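Uncharacterized protein Atu2452 (Agrobacterium tumefaciens, PDB 2R8B) is of unknown function but is probably a hydrolase of the alpha/beta-hydrolase fold, related to dienelactone hydrolases. Local coordinates at residues Lys126-Ile131 with Ile160-Leu165; Ala156-Leu159 with Glu164-Asp167; Arg190-Ala195 with Ile237-Gly242. All coordinates share one frame; numbering follows the deposited sequence.

Contact 1. Residues Lys126-Ile131 with Ile160-Leu165; sequences KMADFI and IEQPEL
The end of Leu-165 lies against Ile-131 on helix 117-138. The touching groups are methyls, Leu-165 CD2 and Ile-131 CG2, 4.0 Å apart. The two chains meet at a slant, and one methyl of each makes the touch. With chi1 at -68°, CG1 of Ile-131 is anti to the carbonyl carbon and CG2 is anti to the backbone N; CG2 is the branch that meets Leu-165. The same Leu-165 CD2 methyl also comes within 4.4 Å of Ala-128 O, one turn back along the helix. The methyl pair is apolar packing, and no hydrogen bond joins the two segments.

Ala-128 itself faces the turn that follows helix 150-161. Its CB meets the amide end of Gln-162, with OE1 of Gln-162 the nearest atom at 3.2 Å from Ala-128 CB. Gln-162 is the first residue to leave the helical backbone, and its chain is bent at chi2 (-84°). The bend lets the amide fold back on its own segment. There NE2 of Gln-162 donates to Glu-161 O at 2.9 Å. The N-H points nearly straight at the oxygen (166°), which lies close to the amide plane but receives the bond from above its own carbonyl plane. This bond helps to fix the rotation of the amide beside Ala-128.

Helix 117-138 also reaches the sheet: Ile-131 touches Leu-64 and Val-66 of strand 64-68, and Met-127 and Phe-130 touch strand 90-94. The contact joins helix 117-138 to the turn that follows helix 150-161, on the side of the sheet that Ile-131 covers.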
ATOM      1  N   LYS A 126      -7.444  11.189  -2.877  1.00 51.09           N
ATOM      2  CA  LYS A 126      -8.450  10.332  -3.541  1.00 51.07           C
ATOM      3  C   LYS A 126      -8.522   8.958  -2.876  1.00 51.76           C
ATOM      4  O   LYS A 126      -9.589   8.552  -2.433  1.00 51.69           O
ATOM      5  CB  LYS A 126      -8.151  10.207  -5.035  1.00 51.29           C
ATOM      6  CG  LYS A 126      -9.239   9.580  -5.891  1.00 50.92           C
ATOM      7  CD  LYS A 126      -9.015   9.842  -7.393  1.00 50.62           C
ATOM      8  CE  LYS A 126      -9.570   8.686  -8.252  1.00 50.22           C
ATOM      9  NZ  LYS A 126      -9.824   9.032  -9.691  1.00 46.93           N
HETATM   10  N   MSE A 127      -7.383   8.259  -2.780  1.00 52.90           N
HETATM   11  CA  MSE A 127      -7.273   7.009  -2.016  1.00 53.44           C
HETATM   12  C   MSE A 127      -7.889   7.024  -0.626  1.00 53.43           C
HETATM   13  O   MSE A 127      -8.717   6.156  -0.297  1.00 54.28           O
HETATM   14  CB  MSE A 127      -5.834   6.642  -1.814  1.00 54.43           C
HETATM   15  CG  MSE A 127      -5.379   5.613  -2.713  1.00 57.08           C
HETATM   16 SE   MSE A 127      -6.309   3.924  -2.603  0.90 64.92          SE
HETATM   17  CE  MSE A 127      -6.062   3.608  -4.525  1.00 60.02           C
ATOM     18  N   ALA A 128      -7.464   7.977   0.203  1.00 52.35           N
ATOM     19  CA  ALA A 128      -8.027   8.110   1.529  1.00 52.12           C
ATOM     20  C   ALA A 128      -9.561   8.061   1.460  1.00 52.49           C
ATOM     21  O   ALA A 128     -10.186   7.250   2.135  1.00 52.40           O
ATOM     22  CB  ALA A 128      -7.581   9.391   2.144  1.00 52.20           C
ATOM     23  N   ASP A 129     -10.153   8.914   0.624  1.00 52.24           N
ATOM     24  CA  ASP A 129     -11.598   9.038   0.541  1.00 52.28           C
ATOM     25  C   ASP A 129     -12.260   7.739   0.129  1.00 52.47           C
ATOM     26  O   ASP A 129     -13.234   7.299   0.768  1.00 52.57           O
ATOM     27  CB  ASP A 129     -11.965  10.154  -0.428  1.00 51.88           C
ATOM     28  CG  ASP A 129     -11.724  11.515   0.169  1.00 52.45           C
ATOM     29  OD1 ASP A 129     -11.752  11.579   1.419  1.00 52.44           O
ATOM     30  OD2 ASP A 129     -11.504  12.503  -0.584  1.00 52.08           O
ATOM     31  N   PHE A 130     -11.705   7.160  -0.938  1.00 51.95           N
ATOM     32  CA  PHE A 130     -12.088   5.899  -1.511  1.00 51.24           C
ATOM     33  C   PHE A 130     -12.090   4.862  -0.400  1.00 51.44           C
ATOM     34  O   PHE A 130     -13.098   4.225  -0.149  1.00 51.81           O
ATOM     35  CB  PHE A 130     -11.064   5.567  -2.594  1.00 50.90           C
ATOM     36  CG  PHE A 130     -11.282   4.253  -3.291  1.00 50.48           C
ATOM     37  CD1 PHE A 130     -12.258   4.112  -4.269  1.00 51.07           C
ATOM     38  CD2 PHE A 130     -10.457   3.177  -3.034  1.00 50.89           C
ATOM     39  CE1 PHE A 130     -12.443   2.899  -4.946  1.00 49.73           C
ATOM     40  CE2 PHE A 130     -10.634   1.970  -3.714  1.00 48.70           C
ATOM     41  CZ  PHE A 130     -11.638   1.837  -4.659  1.00 49.14           C
ATOM     42  N   ILE A 131     -10.988   4.729   0.313  1.00 51.70           N
ATOM     43  CA  ILE A 131     -10.953   3.801   1.441  1.00 51.91           C
ATOM     44  C   ILE A 131     -12.021   4.108   2.533  1.00 52.01           C
ATOM     45  O   ILE A 131     -12.826   3.242   2.826  1.00 53.13           O
ATOM     46  CB  ILE A 131      -9.497   3.637   1.994  1.00 52.20           C
ATOM     47  CG1 ILE A 131      -8.635   2.901   0.961  1.00 50.74           C
ATOM     48  CG2 ILE A 131      -9.493   2.851   3.316  1.00 52.36           C
ATOM     49  CD1 ILE A 131      -7.175   3.147   1.088  1.00 49.60           C
ATOM     50  N   ILE A 160       1.512   8.303   5.937  1.00 52.03           N
ATOM     51  CA  ILE A 160       2.074   9.581   6.354  1.00 52.01           C
ATOM     52  C   ILE A 160       1.059  10.700   6.519  1.00 52.54           C
ATOM     53  O   ILE A 160       1.172  11.495   7.457  1.00 52.77           O
ATOM     54  CB  ILE A 160       3.155  10.019   5.377  1.00 52.02           C
ATOM     55  CG1 ILE A 160       4.417   9.180   5.598  1.00 52.77           C
ATOM     56  CG2 ILE A 160       3.493  11.459   5.570  1.00 51.37           C
ATOM     57  CD1 ILE A 160       5.247   8.988   4.326  1.00 55.06           C
ATOM     58  N   GLU A 161       0.093  10.798   5.610  1.00 52.97           N
ATOM     59  CA  GLU A 161      -0.794  11.970   5.609  1.00 53.69           C
ATOM     60  C   GLU A 161      -2.047  11.731   6.451  1.00 54.16           C
ATOM     61  O   GLU A 161      -2.650  12.675   6.978  1.00 53.83           O
ATOM     62  CB  GLU A 161      -1.189  12.333   4.187  1.00 53.67           C
ATOM     63  CG  GLU A 161      -0.008  12.657   3.288  1.00 55.89           C
ATOM     64  CD  GLU A 161       0.505  14.089   3.483  1.00 59.76           C
ATOM     65  OE1 GLU A 161       1.742  14.321   3.494  1.00 62.82           O
ATOM     66  OE2 GLU A 161      -0.335  14.995   3.623  1.00 60.75           O
ATOM     67  N   GLN A 162      -2.437  10.464   6.570  1.00 54.34           N
ATOM     68  CA  GLN A 162      -3.589  10.059   7.381  1.00 55.21           C
ATOM     69  C   GLN A 162      -3.074   9.036   8.345  1.00 55.24           C
ATOM     70  O   GLN A 162      -3.396   7.840   8.228  1.00 55.03           O
ATOM     71  CB  GLN A 162      -4.627   9.382   6.517  1.00 55.66           C
ATOM     72  CG  GLN A 162      -4.817  10.025   5.171  1.00 57.56           C
ATOM     73  CD  GLN A 162      -5.762  11.197   5.244  1.00 59.06           C
ATOM     74  OE1 GLN A 162      -6.859  11.142   4.705  1.00 61.18           O
ATOM     75  NE2 GLN A 162      -5.356  12.250   5.938  1.00 59.32           N
ATOM     76  N   PRO A 163      -2.223   9.479   9.276  1.00 55.70           N
ATOM     77  CA  PRO A 163      -1.509   8.444  10.011  1.00 56.26           C
ATOM     78  C   PRO A 163      -2.475   7.511  10.777  1.00 56.51           C
ATOM     79  O   PRO A 163      -2.104   6.405  11.150  1.00 56.93           O
ATOM     80  CB  PRO A 163      -0.568   9.262  10.930  1.00 56.42           C
ATOM     81  CG  PRO A 163      -1.227  10.613  11.046  1.00 55.83           C
ATOM     82  CD  PRO A 163      -1.874  10.841   9.725  1.00 54.84           C
ATOM     83  N   GLU A 164      -3.724   7.933  10.947  1.00 56.82           N
ATOM     84  CA  GLU A 164      -4.637   7.195  11.785  1.00 57.41           C
ATOM     85  C   GLU A 164      -5.646   6.338  11.032  1.00 57.44           C
ATOM     86  O   GLU A 164      -6.528   5.700  11.639  1.00 58.58           O
ATOM     87  CB  GLU A 164      -5.286   8.124  12.820  1.00 56.71           C
ATOM     88  CG  GLU A 164      -4.391   8.241  14.052  1.00 57.74           C
ATOM     89  CD  GLU A 164      -5.031   8.930  15.289  1.00 59.19           C
ATOM     90  OE1 GLU A 164      -6.285   8.954  15.393  1.00 63.00           O
ATOM     91  OE2 GLU A 164      -4.269   9.415  16.180  1.00 58.38           O
ATOM     92  N   LEU A 165      -5.526   6.289   9.715  1.00 56.86           N
ATOM     93  CA  LEU A 165      -6.426   5.437   8.926  1.00 56.15           C
ATOM     94  C   LEU A 165      -6.108   3.922   8.979  1.00 56.14           C
ATOM     95  O   LEU A 165      -6.956   3.142   9.307  1.00 57.25           O
ATOM     96  CB  LEU A 165      -6.564   5.958   7.500  1.00 55.07           C
ATOM     97  CG  LEU A 165      -7.443   5.111   6.596  1.00 55.32           C
ATOM     98  CD1 LEU A 165      -8.885   5.105   7.086  1.00 53.08           C
ATOM     99  CD2 LEU A 165      -7.360   5.634   5.168  1.00 53.18           C
TER

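Contact 2. Residues Ala156-Leu159 with Glu164-Asp167; sequences ANVL and ELFD
Torsions of Val-158 and Leu-159 on helix 150-161 set up this contact with Phe-166. In Val-158, CG1 stands opposite the backbone N (chi1 -180°) and extends toward the loop 164-167. In Leu-159, CG lies opposite the carbonyl carbon; chi2 of -179° sends CD1 straight on from CA and turns the other methyl, CD2, to Phe-166. CB of Leu-159 does not head for the loop, so the approach depends on this methyl.

Phe-166 is held from two directions. Val-158 CG1 sits at the ring edge, near the ring plane, 4.0 Å from CE1 of Phe-166. Leu-159 CD2 comes in at the base of the side chain, 3.6 Å from Phe-166 CB and 3.9 Å from Phe-166 CG. It lies obliquely to the ring. Both aliphatic side chains cross Phe-166 at about a right angle. Val-158 CG1 is also 4.3 Å from Leu-165 CD2, so one methyl serves both apolar residues of the loop. All four side chains are buried, and no hydrogen bond crosses between the segments.

Polar links hold the surroundings. The amide of Asn-157 donates through ND2 to Thr-124 OG1 on helix 117-138. Leu-159 O accepts from NE2 of Gln-217, at the end of helix 204-217. On the loop, Asp-167 OD2 forms a salt bridge with Lys-186.

The chain here runs from helix 150-161 through a short loop into strand 168-172. That strand lies parallel to and beside strand 143-148, which precedes the helix. Strand, helix and strand therefore form a beta-alpha-beta crossover of the alpha/beta-hydrolase fold, and Leu-165 and Phe-166 pack that connecting loop against the helix.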
ATOM      1  N   ALA A 156       2.273   4.147   1.290  1.00 51.54           N
ATOM      2  CA  ALA A 156       3.151   4.784   2.235  1.00 50.32           C
ATOM      3  C   ALA A 156       2.735   6.233   2.466  1.00 50.83           C
ATOM      4  O   ALA A 156       2.588   6.641   3.618  1.00 52.69           O
ATOM      5  CB  ALA A 156       4.486   4.707   1.782  1.00 49.38           C
ATOM      6  N   ASN A 157       2.490   7.020   1.417  1.00 50.55           N
ATOM      7  CA  ASN A 157       2.092   8.443   1.616  1.00 49.50           C
ATOM      8  C   ASN A 157       0.758   8.557   2.408  1.00 49.77           C
ATOM      9  O   ASN A 157       0.581   9.488   3.242  1.00 50.80           O
ATOM     10  CB  ASN A 157       2.036   9.215   0.295  1.00 48.93           C
ATOM     11  CG  ASN A 157       2.099  10.751   0.492  1.00 50.89           C
ATOM     12  OD1 ASN A 157       3.048  11.282   1.078  1.00 55.67           O
ATOM     13  ND2 ASN A 157       1.104  11.468  -0.025  1.00 49.42           N
ATOM     14  N   VAL A 158      -0.167   7.613   2.205  1.00 48.69           N
ATOM     15  CA  VAL A 158      -1.368   7.625   3.037  1.00 47.97           C
ATOM     16  C   VAL A 158      -1.024   7.415   4.511  1.00 48.34           C
ATOM     17  O   VAL A 158      -1.473   8.178   5.363  1.00 48.25           O
ATOM     18  CB  VAL A 158      -2.408   6.610   2.633  1.00 47.69           C
ATOM     19  CG1 VAL A 158      -3.575   6.766   3.581  1.00 49.07           C
ATOM     20  CG2 VAL A 158      -2.888   6.806   1.172  1.00 46.90           C
ATOM     21  N   LEU A 159      -0.209   6.400   4.811  1.00 48.85           N
ATOM     22  CA  LEU A 159       0.338   6.197   6.161  1.00 49.32           C
ATOM     23  C   LEU A 159       0.903   7.458   6.780  1.00 50.88           C
ATOM     24  O   LEU A 159       0.819   7.655   8.002  1.00 51.93           O
ATOM     25  CB  LEU A 159       1.454   5.168   6.113  1.00 48.56           C
ATOM     26  CG  LEU A 159       0.977   3.811   5.602  1.00 49.35           C
ATOM     27  CD1 LEU A 159       2.136   2.808   5.598  1.00 49.68           C
ATOM     28  CD2 LEU A 159      -0.221   3.261   6.378  1.00 40.27           C
ATOM     29  N   GLU A 164      -3.724   7.933  10.947  1.00 56.82           N
ATOM     30  CA  GLU A 164      -4.637   7.195  11.785  1.00 57.41           C
ATOM     31  C   GLU A 164      -5.646   6.338  11.032  1.00 57.44           C
ATOM     32  O   GLU A 164      -6.528   5.700  11.639  1.00 58.58           O
ATOM     33  CB  GLU A 164      -5.286   8.124  12.820  1.00 56.71           C
ATOM     34  CG  GLU A 164      -4.391   8.241  14.052  1.00 57.74           C
ATOM     35  CD  GLU A 164      -5.031   8.930  15.289  1.00 59.19           C
ATOM     36  OE1 GLU A 164      -6.285   8.954  15.393  1.00 63.00           O
ATOM     37  OE2 GLU A 164      -4.269   9.415  16.180  1.00 58.38           O
ATOM     38  N   LEU A 165      -5.526   6.289   9.715  1.00 56.86           N
ATOM     39  CA  LEU A 165      -6.426   5.437   8.926  1.00 56.15           C
ATOM     40  C   LEU A 165      -6.108   3.922   8.979  1.00 56.14           C
ATOM     41  O   LEU A 165      -6.956   3.142   9.307  1.00 57.25           O
ATOM     42  CB  LEU A 165      -6.564   5.958   7.500  1.00 55.07           C
ATOM     43  CG  LEU A 165      -7.443   5.111   6.596  1.00 55.32           C
ATOM     44  CD1 LEU A 165      -8.885   5.105   7.086  1.00 53.08           C
ATOM     45  CD2 LEU A 165      -7.360   5.634   5.168  1.00 53.18           C
ATOM     46  N   PHE A 166      -4.883   3.519   8.702  1.00 57.01           N
ATOM     47  CA  PHE A 166      -4.512   2.113   8.632  1.00 57.07           C
ATOM     48  C   PHE A 166      -4.129   1.438   9.923  1.00 57.41           C
ATOM     49  O   PHE A 166      -3.421   2.011  10.755  1.00 57.99           O
ATOM     50  CB  PHE A 166      -3.365   1.926   7.650  1.00 57.29           C
ATOM     51  CG  PHE A 166      -3.817   1.833   6.229  1.00 58.21           C
ATOM     52  CD1 PHE A 166      -4.092   2.999   5.492  1.00 58.26           C
ATOM     53  CD2 PHE A 166      -4.002   0.586   5.621  1.00 58.03           C
ATOM     54  CE1 PHE A 166      -4.537   2.920   4.151  1.00 59.38           C
ATOM     55  CE2 PHE A 166      -4.464   0.506   4.304  1.00 57.82           C
ATOM     56  CZ  PHE A 166      -4.733   1.675   3.568  1.00 58.06           C
ATOM     57  N   ASP A 167      -4.536   0.178  10.021  1.00 56.84           N
ATOM     58  CA  ASP A 167      -4.154  -0.673  11.104  1.00 56.87           C
ATOM     59  C   ASP A 167      -2.952  -1.488  10.750  1.00 55.82           C
ATOM     60  O   ASP A 167      -2.093  -1.705  11.589  1.00 55.55           O
ATOM     61  CB  ASP A 167      -5.301  -1.627  11.441  1.00 58.00           C
ATOM     62  CG  ASP A 167      -6.390  -0.942  12.222  1.00 60.58           C
ATOM     63  OD1 ASP A 167      -6.364  -1.114  13.476  1.00 62.87           O
ATOM     64  OD2 ASP A 167      -7.219  -0.204  11.590  1.00 62.09           O
TER

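Contact 3. Residues Arg190-Ala195 with Ile237-Gly242; sequences RVLITA and IDAVRG
Strand 190-195 runs extended in the central sheet, and helix segment 237-242 packs over one of its faces. The CA atoms of Leu-192 and Val-240 are nearest, at 7.7 Å. This is strand-to-helix packing in an alpha/beta-hydrolase fold, with helix 234-244 the last helix of the chain. The helical backbone bonds run from Arg-241 N to Ile-237 O and from Gly-242 N to Asp-238 O. No hydrogen bond crosses between the segments.

Leu-192 carries the contact. Its CG lies opposite the backbone N (chi1 174°), and CD2 reaches forward to the helix. This methyl settles on the peptide joining Ala-239 and Val-240, 3.7 Å from Ala-239 O and 4.1 Å from Val-240 N. The side chains are slightly farther apart. Leu-192 CD2 is 4.3 Å from Ala-239 CB and 4.4 Å from Val-240 CG2. The small side chain of Ala-239 is consistent with this close approach to the backbone.

Around this point the strand is tied to the end of the chain in other ways. Thr-194 OG1 hydrogen-bonds OE2 of Glu-236, one residue before the segment. Arg-190 makes a cation-pi contact with Phe-243, one residue after it. Val-240 also touches Leu-85 and Met-172 of strand 168-172, so this residue meets both helix 75-85 and the sheet.

Asp-238 and Arg-241 are exposed and take no part in the contact with the strand. Arg-241 NH2 forms a salt bridge with Asp-238 OD1 at 2.6 Å, though as a hydrogen bond it is weak, with an angle at the proton of only 116°.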
ATOM      1  N   ARG A 190       0.602  -1.740  12.514  1.00 54.25           N
ATOM      2  CA  ARG A 190       1.689  -2.652  12.251  1.00 54.17           C
ATOM      3  C   ARG A 190       2.059  -2.472  10.812  1.00 53.94           C
ATOM      4  O   ARG A 190       1.169  -2.574   9.929  1.00 54.88           O
ATOM      5  CB  ARG A 190       1.262  -4.085  12.495  1.00 53.67           C
ATOM      6  CG  ARG A 190       1.218  -4.404  13.972  1.00 56.38           C
ATOM      7  CD  ARG A 190       0.707  -5.781  14.293  1.00 59.98           C
ATOM      8  NE  ARG A 190       1.600  -6.885  13.905  1.00 65.86           N
ATOM      9  CZ  ARG A 190       1.275  -7.856  13.027  1.00 69.28           C
ATOM     10  NH1 ARG A 190       0.093  -7.853  12.402  1.00 69.55           N
ATOM     11  NH2 ARG A 190       2.130  -8.838  12.755  1.00 69.99           N
ATOM     12  N   VAL A 191       3.342  -2.212  10.554  1.00 52.33           N
ATOM     13  CA  VAL A 191       3.800  -2.277   9.185  1.00 51.33           C
ATOM     14  C   VAL A 191       4.958  -3.214   8.848  1.00 51.58           C
ATOM     15  O   VAL A 191       5.932  -3.366   9.620  1.00 50.64           O
ATOM     16  CB  VAL A 191       3.904  -0.868   8.472  1.00 51.70           C
ATOM     17  CG1 VAL A 191       3.511   0.270   9.382  1.00 50.67           C
ATOM     18  CG2 VAL A 191       5.193  -0.684   7.757  1.00 47.19           C
ATOM     19  N   LEU A 192       4.803  -3.830   7.669  1.00 51.22           N
ATOM     20  CA  LEU A 192       5.820  -4.700   7.082  1.00 51.84           C
ATOM     21  C   LEU A 192       6.433  -4.090   5.827  1.00 51.84           C
ATOM     22  O   LEU A 192       5.722  -3.789   4.867  1.00 53.00           O
ATOM     23  CB  LEU A 192       5.201  -6.042   6.709  1.00 51.41           C
ATOM     24  CG  LEU A 192       6.162  -6.958   5.963  1.00 51.77           C
ATOM     25  CD1 LEU A 192       7.403  -7.150   6.744  1.00 54.60           C
ATOM     26  CD2 LEU A 192       5.536  -8.272   5.717  1.00 52.13           C
ATOM     27  N   ILE A 193       7.744  -3.915   5.817  1.00 51.09           N
ATOM     28  CA  ILE A 193       8.425  -3.536   4.594  1.00 50.08           C
ATOM     29  C   ILE A 193       9.241  -4.718   4.087  1.00 50.19           C
ATOM     30  O   ILE A 193       9.978  -5.357   4.869  1.00 50.33           O
ATOM     31  CB  ILE A 193       9.309  -2.343   4.806  1.00 49.93           C
ATOM     32  CG1 ILE A 193       8.479  -1.188   5.383  1.00 50.28           C
ATOM     33  CG2 ILE A 193       9.877  -1.898   3.469  1.00 50.31           C
ATOM     34  CD1 ILE A 193       9.267  -0.106   6.144  1.00 46.64           C
ATOM     35  N   THR A 194       9.103  -5.030   2.801  1.00 49.25           N
ATOM     36  CA  THR A 194       9.913  -6.057   2.195  1.00 49.74           C
ATOM     37  C   THR A 194      10.740  -5.364   1.143  1.00 49.89           C
ATOM     38  O   THR A 194      10.259  -4.491   0.407  1.00 50.11           O
ATOM     39  CB  THR A 194       9.046  -7.127   1.485  1.00 50.96           C
ATOM     40  OG1 THR A 194       8.477  -6.556   0.296  1.00 54.45           O
ATOM     41  CG2 THR A 194       7.876  -7.652   2.385  1.00 50.56           C
ATOM     42  N   ALA A 195      11.994  -5.746   1.031  1.00 50.12           N
ATOM     43  CA  ALA A 195      12.875  -4.989   0.165  1.00 50.76           C
ATOM     44  C   ALA A 195      14.099  -5.754  -0.386  1.00 51.37           C
ATOM     45  O   ALA A 195      14.527  -6.779   0.153  1.00 51.33           O
ATOM     46  CB  ALA A 195      13.293  -3.719   0.866  1.00 50.19           C
ATOM     47  N   ILE A 237       6.795 -13.372   0.310  1.00 52.51           N
ATOM     48  CA  ILE A 237       5.422 -13.778   0.383  1.00 52.34           C
ATOM     49  C   ILE A 237       5.221 -14.488   1.699  1.00 52.79           C
ATOM     50  O   ILE A 237       4.184 -14.310   2.323  1.00 53.62           O
ATOM     51  CB  ILE A 237       4.978 -14.618  -0.824  1.00 52.38           C
ATOM     52  CG1 ILE A 237       5.027 -13.752  -2.086  1.00 50.30           C
ATOM     53  CG2 ILE A 237       3.537 -15.186  -0.609  1.00 50.63           C
ATOM     54  CD1 ILE A 237       4.964 -14.555  -3.396  1.00 49.26           C
ATOM     55  N   ASP A 238       6.230 -15.227   2.148  1.00 52.31           N
ATOM     56  CA  ASP A 238       6.163 -15.875   3.449  1.00 52.64           C
ATOM     57  C   ASP A 238       5.936 -14.896   4.559  1.00 52.20           C
ATOM     58  O   ASP A 238       4.973 -14.995   5.309  1.00 52.74           O
ATOM     59  CB  ASP A 238       7.430 -16.656   3.711  1.00 52.47           C
ATOM     60  CG  ASP A 238       7.509 -17.874   2.844  1.00 55.06           C
ATOM     61  OD1 ASP A 238       6.489 -18.233   2.193  1.00 58.40           O
ATOM     62  OD2 ASP A 238       8.583 -18.483   2.804  1.00 59.23           O
ATOM     63  N   ALA A 239       6.813 -13.921   4.631  1.00 52.12           N
ATOM     64  CA  ALA A 239       6.721 -12.896   5.647  1.00 52.17           C
ATOM     65  C   ALA A 239       5.350 -12.197   5.580  1.00 51.79           C
ATOM     66  O   ALA A 239       4.802 -11.823   6.620  1.00 51.36           O
ATOM     67  CB  ALA A 239       7.890 -11.904   5.502  1.00 50.68           C
ATOM     68  N   VAL A 240       4.797 -12.044   4.367  1.00 51.76           N
ATOM     69  CA  VAL A 240       3.472 -11.468   4.224  1.00 52.20           C
ATOM     70  C   VAL A 240       2.462 -12.368   4.923  1.00 52.59           C
ATOM     71  O   VAL A 240       1.665 -11.917   5.717  1.00 52.98           O
ATOM     72  CB  VAL A 240       3.072 -11.282   2.779  1.00 52.16           C
ATOM     73  CG1 VAL A 240       1.618 -10.851   2.709  1.00 52.55           C
ATOM     74  CG2 VAL A 240       3.913 -10.209   2.132  1.00 52.52           C
ATOM     75  N   ARG A 241       2.544 -13.653   4.655  1.00 52.99           N
ATOM     76  CA  ARG A 241       1.630 -14.609   5.244  1.00 53.95           C
ATOM     77  C   ARG A 241       1.724 -14.667   6.753  1.00 54.27           C
ATOM     78  O   ARG A 241       0.704 -14.639   7.431  1.00 54.74           O
ATOM     79  CB  ARG A 241       1.839 -15.984   4.662  1.00 53.28           C
ATOM     80  CG  ARG A 241       0.919 -16.276   3.579  1.00 54.66           C
ATOM     81  CD  ARG A 241       0.856 -17.779   3.443  1.00 59.74           C
ATOM     82  NE  ARG A 241       2.207 -18.195   3.127  1.00 63.17           N
ATOM     83  CZ  ARG A 241       2.660 -18.341   1.888  1.00 64.58           C
ATOM     84  NH1 ARG A 241       1.821 -18.168   0.863  1.00 63.80           N
ATOM     85  NH2 ARG A 241       3.940 -18.675   1.683  1.00 63.46           N
ATOM     86  N   GLY A 242       2.939 -14.781   7.279  1.00 54.43           N
ATOM     87  CA  GLY A 242       3.149 -14.684   8.723  1.00 54.54           C
ATOM     88  C   GLY A 242       2.652 -13.362   9.315  1.00 54.68           C
ATOM     89  O   GLY A 242       2.063 -13.359  10.402  1.00 55.14           O
TER

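How the contacts relate
Contacts 1 and 2 form one continuous packing region, with centres 6 Å apart. Both use helix 150-161 and share Leu-165. They also touch each other, Ile-131 CD1 lying 3.8 Å from Phe-166 CZ. All three contacts are mainly buried; contact 2 is buried throughout, while Gln-162 in contact 1 and Ala-239 in contact 3 are partly exposed. Contact 1 joins a helix to the turn after the next helix and includes an amide, whereas contact 2 is wholly apolar. Contact 3 packs a strand against a helix, and its single leucine meets backbone as much as side chain. A probable hydrogen bond, Arg-190 N to Asp-167 O, 2.8 Å, links contacts 3 and 2.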